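PDB 3JQQ: ferredoxin NADP reductase from Plasmodium falciparum, which uses FAD to transfer electrons between ferredoxin and NADP(H) in the apicoplast, and may support the final step of isoprenoid precursor synthesis. Local coordinates for residues N161-I167 against F188-L192. The protein carries 1 engineered substitution. Coordinates in Å, arbitrary orientation, origin at the centre of the assembly. Residue numbers count along the deposited sequence, not the author numbering.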
loop_
_atom_site.group_PDB
_atom_site.type_symbol
_atom_site.label_atom_id
_atom_site.label_comp_id
_atom_site.label_asym_id
_atom_site.label_seq_id
_atom_site.Cartn_x
_atom_site.Cartn_y
_atom_site.Cartn_z
ATOM N N ASN B 161 12.930 -16.995 -0.076
ATOM C CA ASN B 161 14.223 -17.479 -0.553
ATOM C C ASN B 161 14.161 -18.596 -1.589
ATOM O O ASN B 161 13.152 -19.291 -1.716
ATOM C CB ASN B 161 15.070 -17.944 0.632
ATOM C CG ASN B 161 15.368 -16.825 1.604
ATOM O OD1 ASN B 161 15.908 -15.784 1.225
ATOM N ND2 ASN B 161 15.026 -17.033 2.871
ATOM N N LEU B 162 15.264 -18.767 -2.321
ATOM C CA LEU B 162 15.398 -19.857 -3.279
ATOM C C LEU B 162 15.517 -21.201 -2.570
ATOM O O LEU B 162 15.970 -21.268 -1.426
ATOM C CB LEU B 162 16.629 -19.656 -4.156
ATOM C CG LEU B 162 16.641 -18.486 -5.140
ATOM C CD1 LEU B 162 17.940 -18.483 -5.930
ATOM C CD2 LEU B 162 15.444 -18.555 -6.076
ATOM N N PRO B 163 15.100 -22.278 -3.251
ATOM C CA PRO B 163 15.386 -23.640 -2.811
ATOM C C PRO B 163 16.896 -23.836 -2.698
ATOM O O PRO B 163 17.640 -23.368 -3.560
ATOM C CB PRO B 163 14.828 -24.498 -3.947
ATOM C CG PRO B 163 13.760 -23.659 -4.563
ATOM C CD PRO B 163 14.239 -22.244 -4.446
ATOM N N ASN B 164 17.341 -24.527 -1.652
ATOM C CA ASN B 164 18.768 -24.607 -1.328
ATOM C C ASN B 164 19.658 -25.362 -2.321
ATOM O O ASN B 164 20.871 -25.437 -2.132
ATOM C CB ASN B 164 18.975 -25.154 0.091
ATOM C CG ASN B 164 18.265 -26.476 0.323
ATOM O OD1 ASN B 164 17.133 -26.676 -0.121
ATOM N ND2 ASN B 164 18.926 -27.384 1.034
ATOM N N ASP B 165 19.065 -25.910 -3.377
ATOM C CA ASP B 165 19.833 -26.654 -4.375
ATOM C C ASP B 165 19.424 -26.273 -5.795
ATOM O O ASP B 165 19.620 -27.040 -6.736
ATOM C CB ASP B 165 19.650 -28.159 -4.166
ATOM C CG ASP B 165 18.190 -28.565 -4.134
ATOM O OD1 ASP B 165 17.333 -27.737 -4.506
ATOM O OD2 ASP B 165 17.897 -29.714 -3.737
ATOM N N ALA B 166 18.862 -25.077 -5.937
ATOM C CA ALA B 166 18.293 -24.629 -7.206
ATOM C C ALA B 166 19.238 -24.776 -8.392
ATOM O O ALA B 166 18.858 -25.305 -9.437
ATOM C CB ALA B 166 17.798 -23.196 -7.084
ATOM N N ILE B 167 20.465 -24.288 -8.244
ATOM C CA ILE B 167 21.444 -24.383 -9.323
ATOM C C ILE B 167 21.810 -25.828 -9.665
ATOM O O ILE B 167 21.919 -26.188 -10.836
ATOM C CB ILE B 167 22.732 -23.608 -8.982
ATOM C CG1 ILE B 167 22.410 -22.141 -8.687
ATOM C CG2 ILE B 167 23.736 -23.719 -10.119
ATOM C CD1 ILE B 167 23.624 -21.306 -8.344
ATOM N N PHE B 188 17.889 -13.116 -7.139
ATOM C CA PHE B 188 17.886 -14.498 -7.598
ATOM C C PHE B 188 18.680 -14.671 -8.896
ATOM O O PHE B 188 19.534 -15.554 -8.999
ATOM C CB PHE B 188 16.456 -15.005 -7.803
ATOM C CG PHE B 188 15.642 -15.074 -6.541
ATOM C CD1 PHE B 188 14.261 -15.177 -6.602
ATOM C CD2 PHE B 188 16.252 -15.028 -5.296
ATOM C CE1 PHE B 188 13.503 -15.243 -5.448
ATOM C CE2 PHE B 188 15.498 -15.090 -4.136
ATOM C CZ PHE B 188 14.122 -15.199 -4.214
ATOM N N LEU B 189 18.385 -13.830 -9.885
ATOM C CA LEU B 189 19.008 -13.955 -11.203
ATOM C C LEU B 189 20.514 -13.751 -11.139
ATOM O O LEU B 189 21.272 -14.422 -11.842
ATOM C CB LEU B 189 18.385 -12.963 -12.195
ATOM C CG LEU B 189 16.933 -13.199 -12.622
ATOM C CD1 LEU B 189 16.430 -12.031 -13.459
ATOM C CD2 LEU B 189 16.798 -14.506 -13.390
ATOM N N LYS B 190 20.945 -12.818 -10.297
ATOM C CA LYS B 190 22.366 -12.550 -10.135
ATOM C C LYS B 190 23.086 -13.759 -9.546
ATOM O O LYS B 190 24.229 -14.036 -9.904
ATOM C CB LYS B 190 22.591 -11.302 -9.275
ATOM C CG LYS B 190 22.288 -9.998 -10.003
ATOM C CD LYS B 190 22.333 -8.805 -9.057
ATOM C CE LYS B 190 22.125 -7.497 -9.805
ATOM N NZ LYS B 190 22.050 -6.343 -8.871
ATOM N N LYS B 191 22.418 -14.484 -8.653
ATOM C CA LYS B 191 23.004 -15.704 -8.105
ATOM C C LYS B 191 23.006 -16.835 -9.130
ATOM O O LYS B 191 24.021 -17.498 -9.333
ATOM C CB LYS B 191 22.280 -16.161 -6.837
ATOM C CG LYS B 191 22.753 -17.523 -6.341
ATOM C CD LYS B 191 21.968 -17.997 -5.129
ATOM C CE LYS B 191 22.292 -19.449 -4.797
ATOM N NZ LYS B 191 23.737 -19.653 -4.486
ATOM N N LEU B 192 21.863 -17.048 -9.776
ATOM C CA LEU B 192 21.697 -18.167 -10.700
ATOM C C LEU B 192 22.581 -18.045 -11.941
ATOM O O LEU B 192 23.204 -19.020 -12.365
ATOM C CB LEU B 192 20.228 -18.309 -11.113
ATOM C CG LEU B 192 19.198 -18.539 -10.001
ATOM C CD1 LEU B 192 17.787 -18.249 -10.502
ATOM C CD2 LEU B 192 19.288 -19.953 -9.449
#
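In this two-domain reductase, residues 161-167 lead from the antiparallel FAD-domain sheet into the parallel-stranded NADP-binding domain, packing against one side of the C-terminal half of helix 183-192. At N161 the backbone reaches the tip of the F188 ring, with N161 C 4.3 Å from F188 CZ, while N161 O hydrogen-bonds the Y282 hydroxyl. L162 contributes most, 99 Å² covered. Its CD2 sits 3.5 Å from the F188 ring centroid and 12° off the normal, a CH-pi contact over the face; Y282 meets this ring edge-to-face. L162 CD1 lies 4.0 Å from L192 CD2. The chain then reverses through a type I turn, P163 to A166, closed by a 3.2 Å hydrogen bond from A166 N to P163 O. That brings A166 CB within 4.3 Å of L192 CD2, while F173 touches L162, A166 and L192. I167 flanks the helix's C-terminal end. L192 CD2 thus makes apolar van der Waals contacts with L162, A166 and I167, a hydrophobic interface; I167 CG1 is 3.9 Å from L192 CD2.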